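Side-chain contacts in bacterioferritin (Rhodobacter capsulatus, PDB 1JGC), which stores iron in a hollow shell of 24 subunits, probably oxidising Fe(2+) with dioxygen at a ferroxidase centre and laying down the Fe(3+) mineral inside: residues Ala21-Trp26 and Gln72-Leu77; Ala38-Lys43 and Arg84-Cys89; Arg45-Glu50 and Val131-Thr136; His95-Leu100 and Thr125-His130. All coordinates share one frame; numbering follows the deposited sequence.

Contact 1: residues Ala21-Trp26 and Gln72-Leu77. With HEM (protoporphyrin IX containing Fe), chain D.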
# COMPACT_ATOMS: atom_id res chain seq x y z
N ALA A 21 -29.30 30.56 28.79
CA ALA A 21 -28.94 29.15 28.92
C ALA A 21 -27.45 28.93 28.61
O ALA A 21 -26.76 28.20 29.31
CB ALA A 21 -29.81 28.30 28.00
N ILE A 22 -26.96 29.56 27.55
CA ILE A 22 -25.56 29.42 27.18
C ILE A 22 -24.66 29.73 28.36
O ILE A 22 -23.80 28.93 28.72
CB ILE A 22 -25.19 30.35 26.02
CG1 ILE A 22 -25.92 29.92 24.75
CG2 ILE A 22 -23.68 30.33 25.80
CD1 ILE A 22 -25.72 30.86 23.60
N SER A 23 -24.85 30.89 28.97
CA SER A 23 -24.01 31.27 30.09
C SER A 23 -24.23 30.42 31.33
O SER A 23 -23.28 30.13 32.06
CB SER A 23 -24.22 32.74 30.44
OG SER A 23 -23.76 33.55 29.38
N GLN A 24 -25.47 30.00 31.56
CA GLN A 24 -25.75 29.19 32.73
C GLN A 24 -25.06 27.83 32.60
O GLN A 24 -24.46 27.35 33.55
CB GLN A 24 -27.26 29.00 32.91
CG GLN A 24 -27.65 28.28 34.20
CD GLN A 24 -29.16 28.24 34.41
OE1 GLN A 24 -29.80 29.27 34.63
NE2 GLN A 24 -29.72 27.04 34.35
N TYR A 25 -25.12 27.23 31.41
CA TYR A 25 -24.49 25.94 31.19
C TYR A 25 -22.98 26.06 31.25
O TYR A 25 -22.30 25.18 31.81
CB TYR A 25 -24.88 25.37 29.82
CG TYR A 25 -26.26 24.76 29.76
CD1 TYR A 25 -26.64 23.74 30.62
CD2 TYR A 25 -27.19 25.22 28.83
CE1 TYR A 25 -27.92 23.18 30.57
CE2 TYR A 25 -28.47 24.67 28.76
CZ TYR A 25 -28.83 23.66 29.63
OH TYR A 25 -30.11 23.15 29.58
N TRP A 26 -22.44 27.15 30.71
CA TRP A 26 -21.00 27.32 30.71
C TRP A 26 -20.44 27.52 32.11
O TRP A 26 -19.38 27.01 32.43
CB TRP A 26 -20.58 28.48 29.81
CG TRP A 26 -19.15 28.36 29.40
CD1 TRP A 26 -18.06 28.82 30.07
CD2 TRP A 26 -18.65 27.60 28.28
NE1 TRP A 26 -16.90 28.40 29.45
CE2 TRP A 26 -17.24 27.65 28.35
CE3 TRP A 26 -19.25 26.89 27.24
CZ2 TRP A 26 -16.42 27.01 27.41
CZ3 TRP A 26 -18.44 26.25 26.31
CH2 TRP A 26 -17.03 26.31 26.41
N GLN A 72 -28.35 42.27 24.05
CA GLN A 72 -27.86 43.13 25.12
C GLN A 72 -28.10 42.63 26.55
O GLN A 72 -27.34 42.98 27.46
CB GLN A 72 -28.46 44.54 24.98
CG GLN A 72 -27.90 45.55 25.97
CD GLN A 72 -26.47 45.92 25.64
OE1 GLN A 72 -26.19 46.58 24.63
NE2 GLN A 72 -25.54 45.49 26.49
N LYS A 73 -29.13 41.82 26.75
CA LYS A 73 -29.44 41.35 28.10
C LYS A 73 -29.78 39.87 28.19
O LYS A 73 -30.13 39.24 27.19
CB LYS A 73 -30.61 42.15 28.66
CG LYS A 73 -30.38 43.65 28.59
CD LYS A 73 -31.44 44.42 29.35
CE LYS A 73 -31.13 45.91 29.33
NZ LYS A 73 -32.14 46.69 30.13
N LEU A 74 -29.67 39.32 29.40
CA LEU A 74 -30.01 37.92 29.63
C LEU A 74 -31.08 37.89 30.71
O LEU A 74 -31.22 38.83 31.48
CB LEU A 74 -28.82 37.12 30.16
CG LEU A 74 -27.44 37.11 29.50
CD1 LEU A 74 -26.65 35.95 30.08
CD2 LEU A 74 -27.54 36.97 28.00
N ASP A 75 -31.87 36.82 30.74
CA ASP A 75 -32.87 36.68 31.78
C ASP A 75 -32.07 36.29 33.04
O ASP A 75 -30.85 36.06 32.96
CB ASP A 75 -33.87 35.60 31.40
CG ASP A 75 -34.74 36.01 30.22
OD1 ASP A 75 -35.14 37.20 30.17
OD2 ASP A 75 -35.04 35.17 29.35
N PRO A 76 -32.71 36.23 34.21
CA PRO A 76 -31.97 35.87 35.42
C PRO A 76 -31.28 34.51 35.35
O PRO A 76 -31.90 33.52 34.98
CB PRO A 76 -33.03 35.93 36.51
CG PRO A 76 -33.93 37.04 36.00
CD PRO A 76 -34.08 36.68 34.55
N LEU A 77 -30.00 34.48 35.71
CA LEU A 77 -29.23 33.25 35.71
C LEU A 77 -29.54 32.42 36.96
O LEU A 77 -29.89 32.97 38.00
CB LEU A 77 -27.74 33.57 35.69
CG LEU A 77 -27.13 34.09 34.39
CD1 LEU A 77 -25.75 34.69 34.65
CD2 LEU A 77 -27.07 32.95 33.39
CHA HEM D . -18.03 27.97 20.08
CHB HEM D . -21.61 31.07 19.05
CHC HEM D . -21.31 32.75 23.53
CHD HEM D . -17.36 30.14 24.35
C1A HEM D . -19.17 28.53 19.50
C2A HEM D . -20.04 27.95 18.51
C3A HEM D . -20.77 28.99 17.97
C4A HEM D . -20.71 30.03 18.97
CMA HEM D . -21.70 28.94 16.74
CAA HEM D . -20.40 26.48 18.30
CBA HEM D . -19.29 25.48 18.06
CGA HEM D . -18.55 25.72 16.76
O1A HEM D . -17.58 24.98 16.49
O2A HEM D . -18.95 26.65 16.01
C1B HEM D . -21.87 31.81 20.19
C2B HEM D . -22.95 32.78 20.33
C3B HEM D . -22.82 33.32 21.58
C4B HEM D . -21.74 32.59 22.24
CMB HEM D . -24.03 33.12 19.30
CAB HEM D . -23.67 34.31 22.08
CBB HEM D . -23.30 35.39 22.86
C1C HEM D . -20.29 32.10 24.19
C2C HEM D . -20.01 32.24 25.60
C3C HEM D . -18.88 31.49 25.86
C4C HEM D . -18.47 30.95 24.57
CMC HEM D . -20.83 33.07 26.60
CAC HEM D . -18.29 31.25 27.10
CBC HEM D . -18.32 32.09 28.21
C1D HEM D . -17.13 29.36 23.23
C2D HEM D . -16.04 28.40 23.10
C3D HEM D . -16.22 27.78 21.88
C4D HEM D . -17.45 28.32 21.30
CMD HEM D . -14.91 28.14 24.10
CAD HEM D . -15.17 26.83 21.28
CBD HEM D . -15.53 25.37 21.14
CGD HEM D . -14.33 24.50 20.74
O1D HEM D . -13.61 24.88 19.77
O2D HEM D . -14.11 23.45 21.38
NA HEM D . -19.83 29.65 19.99
NB HEM D . -21.17 31.66 21.38
NC HEM D . -19.44 31.19 23.60
ND HEM D . -17.99 29.30 22.13
FE HEM D . -19.63 30.42 21.78
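The methyl CD2 of L77 lies over the backbone of Q24, where a long connecting loop of the ferritin four-helix bundle runs across helix 5-34. With CG of L77 anti to its carbonyl carbon (chi1 -73°), CD2 comes 3.8 Å from Q24 N and also meets Q24 CB. Next to it, L74 directs CD1 at the hydroxyl of S23, with CD1 3.8 Å from OG, so both leucine methyls lie against S23 CB. The extended side chain of Q24 carries its amide past L77: OE1 accepts the backbone N-H of R78 and NE2 donates to D90. L71 of the second subunit packs on S23, L74 and L77, placing the loop at the dimer interface.

From the same helical turns W26 reaches the heme. The vinyl carbon HEM CAC sits above one indole face, 3.7 Å from the plane and offset toward the rim, while NE1 donates to D56 of the second subunit. Replacing the indole by the methyl of an alanine would probably leave that vinyl group without its aromatic cover and D56 of the second subunit without this donor. At the far end of the indole, W26 CH2 meets the methyl HEM CMD at 3.6 Å.

Contact 2: residues Ala38-Lys43 and Arg84-Cys89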
# COMPACT_ATOMS: atom_id res chain seq x y z
N ALA A 38 -15.55 15.95 36.18
CA ALA A 38 -15.29 16.12 34.76
C ALA A 38 -16.37 15.60 33.81
O ALA A 38 -16.70 16.26 32.83
CB ALA A 38 -13.96 15.49 34.41
N LYS A 39 -16.91 14.43 34.09
CA LYS A 39 -17.92 13.85 33.21
C LYS A 39 -19.21 14.64 33.22
O LYS A 39 -19.90 14.75 32.20
CB LYS A 39 -18.16 12.40 33.59
CG LYS A 39 -16.87 11.63 33.60
CD LYS A 39 -17.06 10.18 33.90
CE LYS A 39 -15.72 9.45 33.77
NZ LYS A 39 -15.90 8.01 34.07
N MET A 40 -19.54 15.21 34.37
CA MET A 40 -20.73 16.03 34.47
C MET A 40 -20.43 17.34 33.73
O MET A 40 -21.27 17.89 33.03
CB MET A 40 -21.03 16.28 35.94
CG MET A 40 -22.15 17.23 36.23
SD MET A 40 -22.59 17.22 37.99
CE MET A 40 -24.38 17.42 37.86
N ALA A 41 -19.20 17.81 33.88
CA ALA A 41 -18.76 19.05 33.25
C ALA A 41 -18.82 19.01 31.72
O ALA A 41 -19.29 19.96 31.09
CB ALA A 41 -17.34 19.38 33.70
N LYS A 42 -18.36 17.90 31.13
CA LYS A 42 -18.36 17.78 29.68
C LYS A 42 -19.76 17.83 29.10
O LYS A 42 -19.95 18.36 28.01
CB LYS A 42 -17.65 16.51 29.24
CG LYS A 42 -16.18 16.52 29.63
CD LYS A 42 -15.50 15.20 29.34
CE LYS A 42 -14.12 15.15 30.03
NZ LYS A 42 -13.42 13.87 29.71
N LYS A 43 -20.73 17.31 29.84
CA LYS A 43 -22.10 17.33 29.36
C LYS A 43 -22.60 18.77 29.34
O LYS A 43 -23.25 19.20 28.38
CB LYS A 43 -22.98 16.46 30.25
CG LYS A 43 -24.41 16.31 29.74
CD LYS A 43 -24.45 15.81 28.31
CE LYS A 43 -25.88 15.73 27.79
NZ LYS A 43 -25.93 15.40 26.33
N ARG A 84 -26.28 18.53 42.56
CA ARG A 84 -27.72 18.42 42.38
C ARG A 84 -28.41 19.75 42.06
O ARG A 84 -29.32 19.78 41.23
CB ARG A 84 -28.37 17.79 43.61
CG ARG A 84 -29.80 17.35 43.37
CD ARG A 84 -30.33 16.59 44.57
NE ARG A 84 -31.57 15.87 44.27
CZ ARG A 84 -32.72 16.47 43.99
NH1 ARG A 84 -32.79 17.79 43.97
NH2 ARG A 84 -33.80 15.74 43.73
N GLU A 85 -27.98 20.84 42.70
CA GLU A 85 -28.60 22.14 42.44
C GLU A 85 -28.46 22.58 40.99
O GLU A 85 -29.39 23.17 40.43
CB GLU A 85 -28.01 23.23 43.33
CG GLU A 85 -28.39 23.16 44.79
CD GLU A 85 -27.82 21.92 45.48
OE1 GLU A 85 -26.58 21.68 45.38
OE2 GLU A 85 -28.62 21.18 46.12
N THR A 86 -27.30 22.31 40.38
CA THR A 86 -27.08 22.72 38.99
C THR A 86 -28.06 21.98 38.08
O THR A 86 -28.56 22.55 37.10
CB THR A 86 -25.61 22.47 38.52
OG1 THR A 86 -25.27 21.09 38.66
CG2 THR A 86 -24.64 23.29 39.36
N LEU A 87 -28.35 20.73 38.40
CA LEU A 87 -29.30 19.96 37.61
C LEU A 87 -30.66 20.62 37.78
O LEU A 87 -31.40 20.78 36.81
CB LEU A 87 -29.37 18.50 38.09
CG LEU A 87 -28.12 17.65 37.88
CD1 LEU A 87 -28.35 16.26 38.43
CD2 LEU A 87 -27.80 17.59 36.41
N GLU A 88 -30.97 21.01 39.01
CA GLU A 88 -32.24 21.66 39.31
C GLU A 88 -32.35 22.99 38.58
O GLU A 88 -33.37 23.30 37.96
CB GLU A 88 -32.38 21.87 40.82
CG GLU A 88 -32.57 20.58 41.61
CD GLU A 88 -33.87 19.86 41.25
OE1 GLU A 88 -34.34 20.00 40.09
OE2 GLU A 88 -34.42 19.13 42.14
N CYS A 89 -31.30 23.79 38.66
CA CYS A 89 -31.32 25.08 38.00
C CYS A 89 -31.46 24.93 36.49
O CYS A 89 -32.22 25.69 35.86
CB CYS A 89 -30.08 25.88 38.34
SG CYS A 89 -30.07 26.45 40.05
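M40 and L87 meet through methyl groups in the core of the ferritin four-helix bundle, between the first turns of helix 38-64 and of helix 83-111. The backbones are well separated, with the CA atoms of M40 and L87 9.9 Å apart, and the methionine spans about half of that gap. Its CG is anti to the backbone N (chi1 174°) and the chain stays extended as far as SD before bending, which delivers CE to the isobutyl group of L87. There M40 CE lies 3.7 Å from L87 CD2 and equally near L87 CG, the two side chains crossing obliquely rather than lying alongside one another. The same methyl touches T86, its CE being 3.9 Å from OG1, a plain van der Waals approach to a polar atom.

That hydroxyl has its hydrogen-bonding partners elsewhere. OG1 of T86 stands between the backbone N and the carbonyl carbon, within reach of P83 O and of Q32 NE2, and it is hydrogen-bonded to both. The bond to Q32 ties the start of helix 83-111 to helix 5-34, and Q32 also packs on M40. On another side, I138 of helix 114-144 touches L87, and M157 of the third subunit packs on both M40 and L87, so a subunit interface lies directly beside this core contact.

Farther out, R84 and E88 are joined one helical turn apart, while R84 NE makes a second salt bridge to D142. R84 NH1 donates to E88 OE2 at 2.8 Å, meeting the oxygen on its anti side, 29° out of the carboxylate plane.

Contact 3: residues Arg45-Glu50 and Val131-Thr136. With HEM (protoporphyrin IX containing Fe), chain D.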
# COMPACT_ATOMS: atom_id res chain seq x y z
N ARG A 45 -20.83 21.44 28.99
CA ARG A 45 -20.17 22.16 27.91
C ARG A 45 -20.90 21.88 26.60
O ARG A 45 -21.14 22.79 25.81
CB ARG A 45 -18.70 21.73 27.79
CG ARG A 45 -17.74 22.91 27.67
CD ARG A 45 -16.30 22.51 27.38
NE ARG A 45 -16.05 22.47 25.95
CZ ARG A 45 -15.13 23.19 25.32
NH1 ARG A 45 -14.35 24.03 26.00
NH2 ARG A 45 -15.00 23.10 24.00
N GLU A 46 -21.26 20.62 26.38
CA GLU A 46 -21.97 20.25 25.16
C GLU A 46 -23.31 20.99 25.06
O GLU A 46 -23.64 21.56 24.02
CB GLU A 46 -22.22 18.74 25.12
CG GLU A 46 -21.04 17.90 24.68
CD GLU A 46 -21.29 16.39 24.87
OE1 GLU A 46 -22.41 15.91 24.53
OE2 GLU A 46 -20.37 15.69 25.36
N GLU A 47 -24.09 20.97 26.13
CA GLU A 47 -25.39 21.64 26.13
C GLU A 47 -25.25 23.13 25.88
O GLU A 47 -26.07 23.72 25.18
CB GLU A 47 -26.12 21.38 27.45
CG GLU A 47 -26.50 19.91 27.67
CD GLU A 47 -27.02 19.64 29.10
OE1 GLU A 47 -26.39 20.12 30.07
OE2 GLU A 47 -28.07 18.95 29.26
N SER A 48 -24.22 23.75 26.43
CA SER A 48 -23.99 25.18 26.23
C SER A 48 -23.72 25.46 24.75
O SER A 48 -24.23 26.42 24.18
CB SER A 48 -22.80 25.66 27.08
OG SER A 48 -22.51 27.04 26.87
N ILE A 49 -22.91 24.61 24.13
CA ILE A 49 -22.59 24.77 22.72
C ILE A 49 -23.81 24.46 21.84
O ILE A 49 -23.92 24.96 20.72
CB ILE A 49 -21.37 23.88 22.35
CG1 ILE A 49 -20.14 24.42 23.08
CG2 ILE A 49 -21.13 23.89 20.85
CD1 ILE A 49 -18.86 23.68 22.82
N GLU A 50 -24.74 23.65 22.33
CA GLU A 50 -25.95 23.38 21.57
C GLU A 50 -26.77 24.66 21.54
O GLU A 50 -27.25 25.07 20.48
CB GLU A 50 -26.79 22.28 22.22
CG GLU A 50 -26.50 20.87 21.71
CD GLU A 50 -27.44 19.81 22.32
OE1 GLU A 50 -28.69 19.95 22.17
OE2 GLU A 50 -26.91 18.84 22.94
N VAL A 131 -34.87 18.03 28.85
CA VAL A 131 -35.67 17.78 30.03
C VAL A 131 -35.65 16.29 30.35
O VAL A 131 -35.47 15.89 31.49
CB VAL A 131 -37.15 18.23 29.83
CG1 VAL A 131 -38.00 17.75 31.00
CG2 VAL A 131 -37.23 19.73 29.73
N ASP A 132 -35.84 15.48 29.31
CA ASP A 132 -35.84 14.03 29.48
C ASP A 132 -34.54 13.59 30.15
O ASP A 132 -34.55 12.83 31.13
CB ASP A 132 -35.99 13.35 28.12
CG ASP A 132 -36.11 11.83 28.23
OD1 ASP A 132 -36.33 11.32 29.36
OD2 ASP A 132 -36.00 11.15 27.18
N PHE A 133 -33.44 14.08 29.61
CA PHE A 133 -32.12 13.76 30.13
C PHE A 133 -31.93 14.20 31.58
O PHE A 133 -31.53 13.39 32.43
CB PHE A 133 -31.05 14.41 29.23
CG PHE A 133 -29.67 14.29 29.78
CD1 PHE A 133 -28.96 13.10 29.67
CD2 PHE A 133 -29.09 15.38 30.44
CE1 PHE A 133 -27.69 12.98 30.21
CE2 PHE A 133 -27.81 15.27 31.00
CZ PHE A 133 -27.10 14.07 30.88
N LEU A 134 -32.21 15.47 31.87
CA LEU A 134 -32.06 16.01 33.22
C LEU A 134 -32.93 15.26 34.23
O LEU A 134 -32.50 14.99 35.34
CB LEU A 134 -32.41 17.49 33.24
CG LEU A 134 -31.46 18.45 32.52
CD1 LEU A 134 -32.04 19.87 32.53
CD2 LEU A 134 -30.10 18.43 33.21
N GLU A 135 -34.16 14.92 33.84
CA GLU A 135 -35.04 14.20 34.75
C GLU A 135 -34.46 12.82 35.06
O GLU A 135 -34.51 12.36 36.20
CB GLU A 135 -36.45 14.05 34.16
CG GLU A 135 -37.18 15.38 34.01
CD GLU A 135 -38.60 15.21 33.50
OE1 GLU A 135 -38.81 14.32 32.64
OE2 GLU A 135 -39.49 15.96 33.94
N THR A 136 -33.89 12.18 34.05
CA THR A 136 -33.29 10.88 34.25
C THR A 136 -32.06 11.02 35.16
O THR A 136 -31.83 10.18 36.03
CB THR A 136 -32.90 10.25 32.90
OG1 THR A 136 -34.10 9.84 32.22
CG2 THR A 136 -31.98 9.04 33.09
CHA HEM D . -18.03 27.97 20.08
CHB HEM D . -21.61 31.07 19.05
CHC HEM D . -21.31 32.75 23.53
CHD HEM D . -17.36 30.14 24.35
C1A HEM D . -19.17 28.53 19.50
C2A HEM D . -20.04 27.95 18.51
C3A HEM D . -20.77 28.99 17.97
C4A HEM D . -20.71 30.03 18.97
CMA HEM D . -21.70 28.94 16.74
CAA HEM D . -20.40 26.48 18.30
CBA HEM D . -19.29 25.48 18.06
CGA HEM D . -18.55 25.72 16.76
O1A HEM D . -17.58 24.98 16.49
O2A HEM D . -18.95 26.65 16.01
C1B HEM D . -21.87 31.81 20.19
C2B HEM D . -22.95 32.78 20.33
C3B HEM D . -22.82 33.32 21.58
C4B HEM D . -21.74 32.59 22.24
CMB HEM D . -24.03 33.12 19.30
CAB HEM D . -23.67 34.31 22.08
CBB HEM D . -23.30 35.39 22.86
C1C HEM D . -20.29 32.10 24.19
C2C HEM D . -20.01 32.24 25.60
C3C HEM D . -18.88 31.49 25.86
C4C HEM D . -18.47 30.95 24.57
CMC HEM D . -20.83 33.07 26.60
CAC HEM D . -18.29 31.25 27.10
CBC HEM D . -18.32 32.09 28.21
C1D HEM D . -17.13 29.36 23.23
C2D HEM D . -16.04 28.40 23.10
C3D HEM D . -16.22 27.78 21.88
C4D HEM D . -17.45 28.32 21.30
CMD HEM D . -14.91 28.14 24.10
CAD HEM D . -15.17 26.83 21.28
CBD HEM D . -15.53 25.37 21.14
CGD HEM D . -14.33 24.50 20.74
O1D HEM D . -13.61 24.88 19.77
O2D HEM D . -14.11 23.45 21.38
NA HEM D . -19.83 29.65 19.99
NB HEM D . -21.17 31.66 21.38
NC HEM D . -19.44 31.19 23.60
ND HEM D . -17.99 29.30 22.13
FE HEM D . -19.63 30.42 21.78
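Beside the ferroxidase centre of the bacterioferritin four-helix bundle, on the side of helix 38-64 turned from the heme, the carboxylate of E47 meets the ring of F133 on helix 114-144. CG of E47 is anti to its carbonyl carbon (chi1 -65°) and the chain is extended beyond it, so the acid reaches a little under half way across the 11.1 Å between the CA atoms of E47 and F133. Its OE2 comes 3.9 Å from F133 CD2 and slightly farther from CE2, approaching the ring obliquely, with the carboxylate and ring planes 85° apart. L134 adds a looser contact, its CD2 lying 4.5 Å from E47 OE2.

The neighbours of this pair belong to several helices. K43 makes a cation-pi interaction with the F133 ring, and M157 of the third subunit packs on it as well; Y25 of helix 5-34 lies against E47. One turn along from E47, E50 OE1 accepts a hydrogen bond from NE2 of H130, a residue of the iron-2 site, and so acts as a second-shell partner of the ferroxidase centre.

Other side chains of 45-50 serve the heme. I49 places CG2 3.7 Å from the propionate carbon HEM CBA, and its CD1 lies near the second propionate at HEM CBD. R45, whose side chain packs on W26 and F29, bends its chain at CD and turns its guanidinium edge to that second propionate. R45 NH2 lies 2.8 Å from HEM O2D, which sits in the guanidinium plane, but the N-H...O angle of 119° makes this a weak hydrogen bond.

Contact 4: residues His95-Leu100 and Thr125-His130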
# COMPACT_ATOMS: atom_id res chain seq x y z
N HIS A 95 -37.88 24.50 31.68
CA HIS A 95 -39.32 24.66 31.81
C HIS A 95 -39.77 26.06 31.41
O HIS A 95 -40.78 26.22 30.74
CB HIS A 95 -39.75 24.31 33.24
CG HIS A 95 -39.82 22.84 33.51
ND1 HIS A 95 -39.54 22.29 34.75
CD2 HIS A 95 -40.15 21.80 32.71
CE1 HIS A 95 -39.71 20.98 34.70
NE2 HIS A 95 -40.08 20.66 33.47
N ASP A 96 -39.01 27.08 31.81
CA ASP A 96 -39.35 28.44 31.43
C ASP A 96 -39.24 28.59 29.92
O ASP A 96 -40.13 29.17 29.29
CB ASP A 96 -38.42 29.45 32.10
CG ASP A 96 -38.66 29.56 33.59
OD1 ASP A 96 -39.70 29.05 34.06
OD2 ASP A 96 -37.80 30.18 34.27
N ALA A 97 -38.16 28.06 29.35
CA ALA A 97 -37.96 28.14 27.90
C ALA A 97 -39.08 27.42 27.15
O ALA A 97 -39.63 27.96 26.19
CB ALA A 97 -36.59 27.55 27.51
N LEU A 98 -39.44 26.21 27.57
CA LEU A 98 -40.51 25.49 26.89
C LEU A 98 -41.82 26.28 26.93
O LEU A 98 -42.57 26.34 25.94
CB LEU A 98 -40.72 24.11 27.54
CG LEU A 98 -39.78 23.00 27.09
CD1 LEU A 98 -39.95 21.80 28.00
CD2 LEU A 98 -40.09 22.61 25.65
N LYS A 99 -42.08 26.89 28.07
CA LYS A 99 -43.29 27.69 28.26
C LYS A 99 -43.30 28.77 27.19
O LYS A 99 -44.27 28.93 26.45
CB LYS A 99 -43.27 28.31 29.65
CG LYS A 99 -44.49 29.12 30.01
CD LYS A 99 -44.40 29.62 31.45
CE LYS A 99 -45.65 30.42 31.86
NZ LYS A 99 -45.82 31.70 31.10
N LEU A 100 -42.19 29.50 27.10
CA LEU A 100 -42.07 30.57 26.13
C LEU A 100 -42.17 30.10 24.68
O LEU A 100 -42.81 30.76 23.86
CB LEU A 100 -40.74 31.30 26.32
CG LEU A 100 -40.35 32.28 25.21
CD1 LEU A 100 -41.39 33.37 25.09
CD2 LEU A 100 -38.98 32.88 25.51
N THR A 125 -38.83 20.59 20.61
CA THR A 125 -38.38 19.20 20.55
C THR A 125 -37.01 19.02 21.21
O THR A 125 -36.82 18.08 21.97
CB THR A 125 -38.32 18.69 19.10
OG1 THR A 125 -39.61 18.85 18.49
CG2 THR A 125 -37.96 17.21 19.07
N ASP A 126 -36.06 19.90 20.93
CA ASP A 126 -34.74 19.79 21.54
C ASP A 126 -34.82 19.98 23.06
O ASP A 126 -34.19 19.25 23.82
CB ASP A 126 -33.76 20.83 20.98
CG ASP A 126 -33.46 20.63 19.52
OD1 ASP A 126 -33.54 19.48 19.03
OD2 ASP A 126 -33.11 21.63 18.85
N GLU A 127 -35.58 20.98 23.50
CA GLU A 127 -35.69 21.22 24.93
C GLU A 127 -36.36 20.06 25.66
O GLU A 127 -35.98 19.74 26.79
CB GLU A 127 -36.42 22.55 25.18
CG GLU A 127 -35.52 23.64 25.80
CD GLU A 127 -34.36 24.10 24.89
OE1 GLU A 127 -33.48 23.27 24.53
OE2 GLU A 127 -34.32 25.31 24.53
N GLU A 128 -37.34 19.41 25.05
CA GLU A 128 -37.96 18.29 25.72
C GLU A 128 -36.91 17.18 25.83
O GLU A 128 -36.93 16.38 26.77
CB GLU A 128 -39.22 17.81 24.97
CG GLU A 128 -40.46 18.63 25.34
CD GLU A 128 -41.79 17.98 24.95
OE1 GLU A 128 -41.89 16.73 24.95
OE2 GLU A 128 -42.75 18.72 24.68
N GLY A 129 -35.98 17.17 24.88
CA GLY A 129 -34.90 16.20 24.91
C GLY A 129 -34.01 16.43 26.13
O GLY A 129 -33.67 15.47 26.85
N HIS A 130 -33.64 17.68 26.37
CA HIS A 130 -32.81 18.03 27.53
C HIS A 130 -33.57 17.73 28.83
O HIS A 130 -32.99 17.23 29.79
CB HIS A 130 -32.43 19.51 27.50
CG HIS A 130 -31.48 19.87 26.40
ND1 HIS A 130 -31.29 21.17 25.98
CD2 HIS A 130 -30.65 19.11 25.65
CE1 HIS A 130 -30.39 21.19 25.01
NE2 HIS A 130 -29.98 19.95 24.79
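Segments 95-100 of helix 83-111 and 125-130 of helix 114-144 run antiparallel, their axes 9.9 Å apart at closest approach and their directions 158° from each other. The CA atoms of L98 and E127 come within 6.7 Å, and the side chains that meet are grouped around this point.

CG of L98 is anti to the carbonyl carbon (chi1 -82°), which sends the branched end toward helix 114-144, where CD2 lies 3.7 Å from E127 CB. The two side chains slide past each other in opposite directions, so the leucine packs on the base of the glutamate and leaves its carboxylate to lead elsewhere. Toward E128 the same CD2 is 4.0 Å from CG, and there the side chains cross at about a right angle. A97 contributes its methyl, with CB 4.4 Å from E127 OE2. A glycine in place of L98 would probably open a gap beside E127 CB and E128 CG and leave the E127 side chain less confined.

The polar ends find partners beyond these two segments. E128 OE2 forms a salt bridge with R102 and OE1 another with R61 of the fourth subunit, so this acid is gripped from its own chain and across an interface. E127, bent at its second torsion, turns its carboxylate inward, where OE2 has a weak hydrogen bond with Y101 OH. H130 ND1 bonds weakly to E94 OE2. E127 is a ligand of both irons and H130 of the second, so L98 packs directly behind a ligand of the dinuclear ferroxidase centre, metal-free in this crystal, within the four-helix bundle as in other bacterioferritins.

Overall arrangement
All four contacts lie in one ferritin-like bundle. Contact 1 joins helix 5-34 to the loop before helix 83-111; contact 2 pairs helices 38-64 and 83-111, contact 3 helices 38-64 and 114-144, and contact 4 helices 83-111 and 114-144. Along the chain the segments of contacts 1, 2 and 3 alternate, whereas contact 4 falls wholly between the two segments of contact 3. Contacts 2 and 3 have centres 9 Å apart and touch through L87 and L134; contacts 2 and 4, 17 Å apart, do not touch. Contacts 1 and 3 share the heme, and contact 3 reaches contact 4 through E50 and H130, linking heme-side helices with the ferroxidase centre.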